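Local coordinates for protein CalS13 (Micromonospora echinospora, PDB 4ZAS) that probably transfers an amino group to a dTDP-linked keto-sugar with the help of pyridoxal 5'-phosphate, at residues 162-170 with 316-327; 78-88 with 267-275. All coordinates share one frame; numbering follows the deposited sequence.

Contact 1: 162-170 with 316-327; sequences HWLGYPVDL and ERADDREPAFWM
Leu164 and Gly165 lie close against Ala324 and Trp326, and here the two backbones run close together in the well-packed, buried part of the contact. Two backbone bonds join them: Trp326 N to Leu164 O at 3.1 Å and Ala324 N to Gly165 O at 3.1 Å. A water bridges Leu164 O and Phe325 N. Glycine suits its place twice over: its backbone conformation (phi 86°, psi 15°) would press a side chain against the preceding carbonyl, and a CB would run into Ala324 CB. Beside it, Leu164 CD2 meets Met327 CE at 3.4 Å, the two chains crossing at about a right angle.

The Tyr166 ring carries most of the rest of the buried packing. With CG anti to the backbone N (chi1 -177°), Tyr166 runs alongside Pro323, whose CG lies 3.5 Å from Tyr166 CD1, while Arg321 CD sits over a ring face, 4.1 Å from the centroid. Its hydroxyl donates to the anti lone pair of Glu316 OE1 at 3.0 Å and takes a weak bond from Ala318 N.

Across the segments the bonds weaken toward the partly exposed side: Arg321 NH1 gives a weak bond to Pro167 O, and NH2 makes a long salt bridge to Asp169 OD2 at 3.4 Å. Arg321 is held more firmly by its own neighbour, gripping Asp320 OD1 side-on through NE and NH2. A leucine in place of Arg321 would probably leave both aspartates without this shared positive partner and Pro167 O without its donor.

Asp169 OD1 caps helix 170-180 at Arg172 N, and Asp320 has a second partner in Arg203. The contact thus joins the loop after strand 155-161 to strand 321-322, edge strand of a small antiparallel sheet, with helix 275-305 packing against Ala324 and Phe325.

Contact 2: 78-88 with 267-275; sequences SVNCGTAGLHL and WGYRFILNE
The Phe271 ring lies flat against the first turn of helix 82-94, with Ala84 CB centred over one face, 3.8 Å from the ring centroid and 11° off its normal. The small methyl of alanine suits this place, letting helix and ring come close; Tyr269 CB covers the opposite face. Leu88 CB meets the edge of the same ring near its plane, 4.0 Å from Phe271 CD2.

At its far end Phe271 turns edge-on to His87, a T-shaped pair with planes at 66° and CZ 4.0 Å from His87 CG. The imidazole, swung out with CG anti to the backbone N (chi1 -165°), also brings CE1 to 3.3 Å from Tyr269 CE2. That second pair is oblique, yet it completes a cluster of three aromatic groups.

Where strand 76-79 ends, polar contacts take over. Asn80 N gives a weak bond to Phe271 O at 2.8 Å. Leu273 CB packs on Ser78 OG at 3.7 Å, a hydroxyl that also bonds Glu64.

Arg270 forms a salt bridge with Glu55, a dTDP-binding residue, and reaches the cofactor-lysine of the second subunit. Cys81 SG caps the helix by accepting from Ala84 N. Gly82 N and Thr83 OG1 bind the phosphate of the pyridoxal-lysine at position 222, the helix N-terminal phosphate site characteristic of fold-type I aminotransferases.

Contacts 1 and 2 lie on opposite sides of the chain's centre, their centres 26 Å apart and their nearest atoms about 10 Å apart, without touching. Along the sequence their segments alternate, and each pairing joins parts of the chain well over a hundred residues apart. Each comes near the active site at one point. In contact 1 the Trp326 side chain comes to about 4 Å from the bound dTDP-4-keto-6-deoxyglucose and bonds Ile221, a residue of that pocket. Contact 2 is farther from this sugar nucleotide, with the Ala84 side chain about 12 Å away, but its Ile272 side chain lies about 6 Å from that of Arg253, a dTDP-binding residue.

Contact 1: 162-170 with 316-327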
loop_
_atom_site.group_PDB
_atom_site.type_symbol
_atom_site.label_atom_id
_atom_site.label_comp_id
_atom_site.label_asym_id
_atom_site.label_seq_id
_atom_site.Cartn_x
_atom_site.Cartn_y
_atom_site.Cartn_z
ATOM N N HIS A 162 -19.806 0.398 -9.080
ATOM C CA HIS A 162 -20.262 0.093 -10.436
ATOM C C HIS A 162 -19.891 -1.346 -10.754
ATOM O O HIS A 162 -18.938 -1.595 -11.488
ATOM C CB HIS A 162 -19.602 1.013 -11.456
ATOM C CG HIS A 162 -19.774 2.472 -11.173
ATOM N ND1 HIS A 162 -20.976 3.130 -11.335
ATOM C CD2 HIS A 162 -18.888 3.407 -10.751
ATOM C CE1 HIS A 162 -20.822 4.407 -11.030
ATOM N NE2 HIS A 162 -19.565 4.602 -10.674
ATOM N N TRP A 163 -20.649 -2.294 -10.225
ATOM C CA TRP A 163 -20.302 -3.698 -10.391
ATOM C C TRP A 163 -20.177 -4.080 -11.871
ATOM O O TRP A 163 -21.020 -3.714 -12.694
ATOM C CB TRP A 163 -21.323 -4.593 -9.683
ATOM C CG TRP A 163 -20.878 -6.014 -9.583
ATOM C CD1 TRP A 163 -21.470 -7.106 -10.160
ATOM C CD2 TRP A 163 -19.721 -6.505 -8.888
ATOM N NE1 TRP A 163 -20.761 -8.246 -9.851
ATOM C CE2 TRP A 163 -19.683 -7.901 -9.073
ATOM C CE3 TRP A 163 -18.714 -5.898 -8.126
ATOM C CZ2 TRP A 163 -18.679 -8.702 -8.518
ATOM C CZ3 TRP A 163 -17.716 -6.699 -7.577
ATOM C CH2 TRP A 163 -17.711 -8.082 -7.777
ATOM N N LEU A 164 -19.060 -4.737 -12.191
ATOM C CA LEU A 164 -18.693 -5.186 -13.540
ATOM C C LEU A 164 -18.541 -4.049 -14.539
ATOM O O LEU A 164 -18.396 -4.288 -15.731
ATOM C CB LEU A 164 -19.719 -6.189 -14.050
ATOM C CG LEU A 164 -19.872 -7.347 -13.069
ATOM C CD1 LEU A 164 -20.971 -8.268 -13.513
ATOM C CD2 LEU A 164 -18.544 -8.099 -12.918
ATOM N N GLY A 165 -18.540 -2.814 -14.054
ATOM C CA GLY A 165 -18.467 -1.662 -14.938
ATOM C C GLY A 165 -19.818 -1.209 -15.466
ATOM O O GLY A 165 -19.894 -0.449 -16.441
ATOM N N TYR A 166 -20.895 -1.679 -14.840
ATOM C CA TYR A 166 -22.225 -1.178 -15.163
ATOM C C TYR A 166 -22.513 -0.002 -14.246
ATOM O O TYR A 166 -22.589 -0.160 -13.032
ATOM C CB TYR A 166 -23.325 -2.268 -15.035
ATOM C CG TYR A 166 -24.694 -1.767 -15.447
ATOM C CD1 TYR A 166 -25.132 -1.859 -16.769
ATOM C CD2 TYR A 166 -25.540 -1.164 -14.525
ATOM C CE1 TYR A 166 -26.396 -1.382 -17.158
ATOM C CE2 TYR A 166 -26.804 -0.687 -14.903
ATOM C CZ TYR A 166 -27.225 -0.796 -16.220
ATOM O OH TYR A 166 -28.468 -0.314 -16.582
ATOM N N PRO A 167 -22.646 1.182 -14.824
ATOM C CA PRO A 167 -22.804 2.407 -14.031
ATOM C C PRO A 167 -24.055 2.491 -13.161
ATOM O O PRO A 167 -25.176 2.313 -13.630
ATOM C CB PRO A 167 -22.846 3.506 -15.093
ATOM C CG PRO A 167 -22.098 2.919 -16.265
ATOM C CD PRO A 167 -22.463 1.456 -16.259
ATOM N N VAL A 168 -23.842 2.798 -11.888
ATOM C CA VAL A 168 -24.917 3.233 -11.002
ATOM C C VAL A 168 -25.644 4.440 -11.612
ATOM O O VAL A 168 -25.031 5.245 -12.318
ATOM C CB VAL A 168 -24.337 3.570 -9.625
ATOM C CG1 VAL A 168 -25.382 4.208 -8.717
ATOM C CG2 VAL A 168 -23.747 2.305 -8.999
ATOM N N ASP A 169 -26.949 4.558 -11.389
ATOM C CA ASP A 169 -27.656 5.756 -11.833
ATOM C C ASP A 169 -27.217 6.940 -10.990
ATOM O O ASP A 169 -27.800 7.197 -9.946
ATOM C CB ASP A 169 -29.169 5.597 -11.715
ATOM C CG ASP A 169 -29.916 6.697 -12.433
ATOM O OD1 ASP A 169 -29.852 7.861 -11.984
ATOM O OD2 ASP A 169 -30.583 6.394 -13.445
ATOM N N LEU A 170 -26.207 7.673 -11.438
ATOM C CA LEU A 170 -25.601 8.686 -10.578
ATOM C C LEU A 170 -26.544 9.880 -10.378
ATOM O O LEU A 170 -26.582 10.487 -9.309
ATOM C CB LEU A 170 -24.232 9.124 -11.140
ATOM C CG LEU A 170 -23.120 8.047 -11.150
ATOM C CD1 LEU A 170 -21.810 8.523 -11.802
ATOM C CD2 LEU A 170 -22.842 7.468 -9.770
ATOM N N GLU A 316 -30.258 -5.714 -16.018
ATOM C CA GLU A 316 -30.830 -4.509 -16.628
ATOM C C GLU A 316 -29.865 -3.808 -17.611
ATOM O O GLU A 316 -28.652 -3.830 -17.413
ATOM C CB GLU A 316 -31.240 -3.546 -15.506
ATOM C CG GLU A 316 -31.685 -2.172 -15.946
ATOM C CD GLU A 316 -31.739 -1.191 -14.792
ATOM O OE1 GLU A 316 -30.884 -0.273 -14.731
ATOM O OE2 GLU A 316 -32.675 -1.322 -13.969
ATOM N N ARG A 317 -30.403 -3.204 -18.670
ATOM C CA ARG A 317 -29.586 -2.428 -19.613
ATOM C C ARG A 317 -30.251 -1.106 -19.957
ATOM O O ARG A 317 -31.265 -1.080 -20.622
ATOM C CB ARG A 317 -29.321 -3.191 -20.921
ATOM C CG ARG A 317 -28.638 -4.533 -20.798
ATOM C CD ARG A 317 -27.140 -4.403 -20.776
ATOM N NE ARG A 317 -26.500 -5.712 -20.832
ATOM C CZ ARG A 317 -26.313 -6.500 -19.778
ATOM N NH1 ARG A 317 -26.750 -6.135 -18.582
ATOM N NH2 ARG A 317 -25.722 -7.676 -19.928
ATOM N N ALA A 318 -29.646 -0.006 -19.549
ATOM C CA ALA A 318 -30.196 1.299 -19.847
ATOM C C ALA A 318 -29.504 1.921 -21.054
ATOM O O ALA A 318 -28.305 1.739 -21.257
ATOM C CB ALA A 318 -30.061 2.196 -18.635
ATOM N N ASP A 319 -30.260 2.713 -21.809
ATOM C CA ASP A 319 -29.781 3.345 -23.036
ATOM C C ASP A 319 -28.817 4.479 -22.745
ATOM O O ASP A 319 -28.015 4.865 -23.600
ATOM C CB ASP A 319 -30.955 3.922 -23.822
ATOM C CG ASP A 319 -31.879 2.860 -24.350
ATOM O OD1 ASP A 319 -31.400 1.752 -24.670
ATOM O OD2 ASP A 319 -33.093 3.138 -24.445
ATOM N N ASP A 320 -28.901 5.012 -21.531
ATOM C CA ASP A 320 -28.231 6.261 -21.222
ATOM C C ASP A 320 -26.875 6.013 -20.578
ATOM O O ASP A 320 -26.343 6.881 -19.886
ATOM C CB ASP A 320 -29.115 7.114 -20.311
ATOM C CG ASP A 320 -29.273 6.517 -18.910
ATOM O OD1 ASP A 320 -28.902 5.333 -18.676
ATOM O OD2 ASP A 320 -29.798 7.243 -18.038
ATOM N N ARG A 321 -26.335 4.819 -20.775
ATOM C CA ARG A 321 -25.003 4.508 -20.256
ATOM C C ARG A 321 -24.387 3.404 -21.080
ATOM O O ARG A 321 -25.085 2.639 -21.713
ATOM C CB ARG A 321 -25.046 4.099 -18.779
ATOM C CG ARG A 321 -25.617 2.724 -18.510
ATOM C CD ARG A 321 -26.146 2.641 -17.096
ATOM N NE ARG A 321 -27.298 3.523 -16.963
ATOM C CZ ARG A 321 -28.044 3.623 -15.871
ATOM N NH1 ARG A 321 -27.741 2.890 -14.817
ATOM N NH2 ARG A 321 -29.099 4.441 -15.838
ATOM N N GLU A 322 -23.065 3.342 -21.073
ATOM C CA GLU A 322 -22.318 2.368 -21.853
ATOM C C GLU A 322 -21.395 1.560 -20.953
ATOM O O GLU A 322 -20.288 1.992 -20.640
ATOM C CB GLU A 322 -21.522 3.072 -22.938
ATOM C CG GLU A 322 -21.641 2.449 -24.295
ATOM C CD GLU A 322 -20.931 3.275 -25.336
ATOM O OE1 GLU A 322 -20.493 4.401 -25.002
ATOM O OE2 GLU A 322 -20.790 2.790 -26.476
ATOM N N PRO A 323 -21.864 0.389 -20.515
ATOM C CA PRO A 323 -21.153 -0.479 -19.573
ATOM C C PRO A 323 -19.825 -0.987 -20.107
ATOM O O PRO A 323 -19.620 -1.028 -21.321
ATOM C CB PRO A 323 -22.128 -1.636 -19.360
ATOM C CG PRO A 323 -23.445 -1.082 -19.703
ATOM C CD PRO A 323 -23.221 -0.104 -20.801
ATOM N N ALA A 324 -18.934 -1.368 -19.191
ATOM C CA ALA A 324 -17.594 -1.828 -19.555
ATOM C C ALA A 324 -17.526 -3.337 -19.659
ATOM O O ALA A 324 -16.597 -3.868 -20.260
ATOM C CB ALA A 324 -16.553 -1.331 -18.543
ATOM N N PHE A 325 -18.476 -4.021 -19.025
ATOM C CA PHE A 325 -18.559 -5.479 -19.077
ATOM C C PHE A 325 -17.227 -6.172 -18.803
ATOM O O PHE A 325 -16.733 -6.923 -19.638
ATOM C CB PHE A 325 -19.102 -5.927 -20.435
ATOM C CG PHE A 325 -20.547 -5.561 -20.660
ATOM C CD1 PHE A 325 -21.552 -6.274 -20.033
ATOM C CD2 PHE A 325 -20.893 -4.523 -21.505
ATOM C CE1 PHE A 325 -22.872 -5.953 -20.237
ATOM C CE2 PHE A 325 -22.210 -4.194 -21.711
ATOM C CZ PHE A 325 -23.202 -4.913 -21.078
ATOM N N TRP A 326 -16.648 -5.913 -17.633
ATOM C CA TRP A 326 -15.391 -6.543 -17.225
ATOM C C TRP A 326 -15.546 -8.058 -17.173
ATOM O O TRP A 326 -14.621 -8.813 -17.511
ATOM C CB TRP A 326 -14.945 -6.018 -15.861
ATOM C CG TRP A 326 -13.597 -6.509 -15.459
ATOM C CD1 TRP A 326 -12.446 -6.443 -16.196
ATOM C CD2 TRP A 326 -13.246 -7.136 -14.222
ATOM N NE1 TRP A 326 -11.403 -6.981 -15.487
ATOM C CE2 TRP A 326 -11.867 -7.413 -14.270
ATOM C CE3 TRP A 326 -13.959 -7.479 -13.075
ATOM C CZ2 TRP A 326 -11.193 -8.028 -13.221
ATOM C CZ3 TRP A 326 -13.280 -8.090 -12.023
ATOM C CH2 TRP A 326 -11.918 -8.357 -12.108
ATOM N N MET A 327 -16.703 -8.474 -16.661
ATOM C CA MET A 327 -17.179 -9.843 -16.746
ATOM C C MET A 327 -18.637 -9.759 -17.175
ATOM O O MET A 327 -19.219 -8.694 -17.131
ATOM C CB MET A 327 -17.016 -10.565 -15.406
ATOM C CG MET A 327 -15.571 -10.799 -15.029
ATOM S SD MET A 327 -15.333 -11.569 -13.416
ATOM C CE MET A 327 -15.945 -10.293 -12.353
HETATM O O HOH W 1 -20.641 -3.863 -17.299
#

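Contact 2: 78-88 with 267-275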
loop_
_atom_site.group_PDB
_atom_site.type_symbol
_atom_site.label_atom_id
_atom_site.label_comp_id
_atom_site.label_asym_id
_atom_site.label_seq_id
_atom_site.Cartn_x
_atom_site.Cartn_y
_atom_site.Cartn_z
ATOM N N SER A 78 -2.620 9.203 -8.716
ATOM C CA SER A 78 -2.287 7.774 -8.766
ATOM C C SER A 78 -1.969 7.240 -7.350
ATOM O O SER A 78 -1.569 8.008 -6.447
ATOM C CB SER A 78 -1.106 7.522 -9.716
ATOM O OG SER A 78 0.094 8.157 -9.253
ATOM N N VAL A 79 -2.216 5.943 -7.140
ATOM C CA VAL A 79 -1.944 5.281 -5.856
ATOM C C VAL A 79 -1.472 3.857 -6.147
ATOM O O VAL A 79 -1.582 3.400 -7.276
ATOM C CB VAL A 79 -3.175 5.271 -4.925
ATOM C CG1 VAL A 79 -3.391 6.628 -4.215
ATOM C CG2 VAL A 79 -4.420 4.812 -5.698
ATOM N N ASN A 80 -0.963 3.149 -5.135
ATOM C CA ASN A 80 -0.295 1.872 -5.395
ATOM C C ASN A 80 -1.278 0.686 -5.499
ATOM O O ASN A 80 -0.848 -0.440 -5.739
ATOM C CB ASN A 80 0.838 1.588 -4.360
ATOM C CG ASN A 80 0.363 1.556 -2.907
ATOM O OD1 ASN A 80 -0.821 1.692 -2.599
ATOM N ND2 ASN A 80 1.314 1.338 -2.000
ATOM N N CYS A 81 -2.569 0.946 -5.276
ATOM C CA CYS A 81 -3.674 0.016 -5.596
ATOM C C CYS A 81 -5.028 0.693 -5.380
ATOM O O CYS A 81 -5.107 1.752 -4.752
ATOM C CB CYS A 81 -3.618 -1.276 -4.768
ATOM S SG CYS A 81 -3.677 -1.090 -2.999
ATOM N N GLY A 82 -6.092 0.060 -5.877
ATOM C CA GLY A 82 -7.437 0.590 -5.755
ATOM C C GLY A 82 -7.940 0.667 -4.323
ATOM O O GLY A 82 -8.621 1.616 -3.934
ATOM N N THR A 83 -7.624 -0.348 -3.533
ATOM C CA THR A 83 -8.028 -0.379 -2.137
ATOM C C THR A 83 -7.409 0.809 -1.385
ATOM O O THR A 83 -8.046 1.425 -0.521
ATOM C CB THR A 83 -7.614 -1.692 -1.485
ATOM O OG1 THR A 83 -8.021 -2.790 -2.307
ATOM C CG2 THR A 83 -8.219 -1.823 -0.113
ATOM N N ALA A 84 -6.154 1.119 -1.707
ATOM C CA ALA A 84 -5.494 2.277 -1.109
ATOM C C ALA A 84 -6.186 3.561 -1.578
ATOM O O ALA A 84 -6.296 4.506 -0.802
ATOM C CB ALA A 84 -4.010 2.299 -1.440
ATOM N N GLY A 85 -6.654 3.599 -2.832
ATOM C CA GLY A 85 -7.426 4.737 -3.302
ATOM C C GLY A 85 -8.661 4.941 -2.418
ATOM O O GLY A 85 -8.988 6.065 -2.019
ATOM N N LEU A 86 -9.333 3.843 -2.075
ATOM C CA LEU A 86 -10.513 3.926 -1.226
ATOM C C LEU A 86 -10.126 4.314 0.191
ATOM O O LEU A 86 -10.820 5.112 0.830
ATOM C CB LEU A 86 -11.298 2.604 -1.219
ATOM C CG LEU A 86 -12.059 2.311 -2.516
ATOM C CD1 LEU A 86 -12.307 0.822 -2.687
ATOM C CD2 LEU A 86 -13.361 3.076 -2.571
ATOM N N HIS A 87 -9.043 3.725 0.692
ATOM C CA HIS A 87 -8.558 4.037 2.042
ATOM C C HIS A 87 -8.318 5.550 2.160
ATOM O O HIS A 87 -8.837 6.200 3.064
ATOM C CB HIS A 87 -7.297 3.216 2.336
ATOM C CG HIS A 87 -6.898 3.167 3.783
ATOM N ND1 HIS A 87 -6.816 4.286 4.584
ATOM C CD2 HIS A 87 -6.538 2.120 4.566
ATOM C CE1 HIS A 87 -6.426 3.932 5.796
ATOM N NE2 HIS A 87 -6.247 2.624 5.810
ATOM N N LEU A 88 -7.587 6.097 1.196
ATOM C CA LEU A 88 -7.289 7.516 1.104
ATOM C C LEU A 88 -8.561 8.395 0.948
ATOM O O LEU A 88 -8.712 9.430 1.615
ATOM C CB LEU A 88 -6.349 7.749 -0.079
ATOM C CG LEU A 88 -5.773 9.152 -0.304
ATOM C CD1 LEU A 88 -4.919 9.555 0.857
ATOM C CD2 LEU A 88 -4.995 9.253 -1.632
ATOM N N TRP A 267 -1.452 14.196 9.052
ATOM C CA TRP A 267 -0.635 13.004 8.874
ATOM C C TRP A 267 -1.209 12.211 7.684
ATOM O O TRP A 267 -2.382 12.322 7.363
ATOM C CB TRP A 267 -0.568 12.157 10.160
ATOM C CG TRP A 267 -1.897 11.536 10.598
ATOM C CD1 TRP A 267 -2.749 12.002 11.553
ATOM C CD2 TRP A 267 -2.490 10.330 10.093
ATOM N NE1 TRP A 267 -3.832 11.175 11.671
ATOM C CE2 TRP A 267 -3.695 10.135 10.792
ATOM C CE3 TRP A 267 -2.116 9.400 9.115
ATOM C CZ2 TRP A 267 -4.535 9.054 10.543
ATOM C CZ3 TRP A 267 -2.947 8.326 8.876
ATOM C CH2 TRP A 267 -4.148 8.163 9.587
ATOM N N GLY A 268 -0.357 11.456 6.999
ATOM C CA GLY A 268 -0.779 10.783 5.797
ATOM C C GLY A 268 -0.323 9.346 5.715
ATOM O O GLY A 268 0.059 8.737 6.720
ATOM N N TYR A 269 -0.362 8.812 4.499
ATOM C CA TYR A 269 -0.100 7.410 4.255
ATOM C C TYR A 269 1.044 7.330 3.271
ATOM O O TYR A 269 1.643 8.350 2.918
ATOM C CB TYR A 269 -1.354 6.707 3.716
ATOM C CG TYR A 269 -2.625 7.003 4.510
ATOM C CD1 TYR A 269 -3.340 8.186 4.315
ATOM C CD2 TYR A 269 -3.084 6.114 5.488
ATOM C CE1 TYR A 269 -4.470 8.462 5.056
ATOM C CE2 TYR A 269 -4.227 6.391 6.230
ATOM C CZ TYR A 269 -4.907 7.564 6.006
ATOM O OH TYR A 269 -6.031 7.848 6.740
ATOM N N ARG A 270 1.343 6.121 2.820
ATOM C CA ARG A 270 2.431 5.909 1.881
ATOM C C ARG A 270 1.854 5.064 0.749
ATOM O O ARG A 270 1.975 3.835 0.728
ATOM C CB ARG A 270 3.620 5.266 2.608
ATOM C CG ARG A 270 4.676 4.531 1.805
ATOM C CD ARG A 270 5.341 5.352 0.744
ATOM N NE ARG A 270 6.701 4.852 0.532
ATOM C CZ ARG A 270 7.136 4.241 -0.562
ATOM N NH1 ARG A 270 6.326 4.031 -1.588
ATOM N NH2 ARG A 270 8.395 3.841 -0.621
ATOM N N PHE A 271 1.200 5.765 -0.175
ATOM C CA PHE A 271 0.323 5.176 -1.172
ATOM C C PHE A 271 0.754 5.486 -2.603
ATOM O O PHE A 271 0.048 5.154 -3.538
ATOM C CB PHE A 271 -1.112 5.694 -0.985
ATOM C CG PHE A 271 -1.864 5.071 0.173
ATOM C CD1 PHE A 271 -1.428 3.897 0.764
ATOM C CD2 PHE A 271 -3.031 5.665 0.653
ATOM C CE1 PHE A 271 -2.139 3.329 1.831
ATOM C CE2 PHE A 271 -3.733 5.104 1.714
ATOM C CZ PHE A 271 -3.281 3.936 2.309
ATOM N N ILE A 272 1.928 6.075 -2.786
ATOM C CA ILE A 272 2.340 6.499 -4.118
ATOM C C ILE A 272 2.514 5.314 -5.076
ATOM O O ILE A 272 2.847 4.206 -4.660
ATOM C CB ILE A 272 3.623 7.343 -4.031
ATOM C CG1 ILE A 272 4.737 6.570 -3.333
ATOM C CG2 ILE A 272 3.355 8.614 -3.252
ATOM C CD1 ILE A 272 6.115 7.097 -3.640
ATOM N N LEU A 273 2.260 5.569 -6.359
ATOM C CA LEU A 273 2.516 4.617 -7.441
ATOM C C LEU A 273 3.910 4.879 -7.956
ATOM O O LEU A 273 4.270 6.034 -8.157
ATOM C CB LEU A 273 1.494 4.799 -8.571
ATOM C CG LEU A 273 1.634 3.924 -9.818
ATOM C CD1 LEU A 273 1.055 2.554 -9.549
ATOM C CD2 LEU A 273 0.971 4.550 -11.049
ATOM N N ASN A 274 4.689 3.842 -8.244
ATOM C CA ASN A 274 6.069 4.115 -8.626
ATOM C C ASN A 274 6.252 4.212 -10.131
ATOM O O ASN A 274 5.313 3.974 -10.902
ATOM C CB ASN A 274 7.027 3.073 -8.024
ATOM C CG ASN A 274 6.854 1.664 -8.586
ATOM O OD1 ASN A 274 6.253 1.428 -9.654
ATOM N ND2 ASN A 274 7.433 0.701 -7.858
ATOM N N GLU A 275 7.462 4.586 -10.545
ATOM C CA GLU A 275 7.727 4.870 -11.948
ATOM C C GLU A 275 7.498 3.659 -12.835
ATOM O O GLU A 275 7.182 3.795 -14.015
ATOM C CB GLU A 275 9.155 5.377 -12.125
ATOM C CG GLU A 275 9.375 6.735 -11.526
ATOM C CD GLU A 275 8.697 7.797 -12.338
ATOM O OE1 GLU A 275 9.323 8.288 -13.298
ATOM O OE2 GLU A 275 7.542 8.145 -12.020
HETATM O O HOH W 2 1.832 8.034 -6.840
HETATM O O HOH W 3 1.028 0.884 1.347
#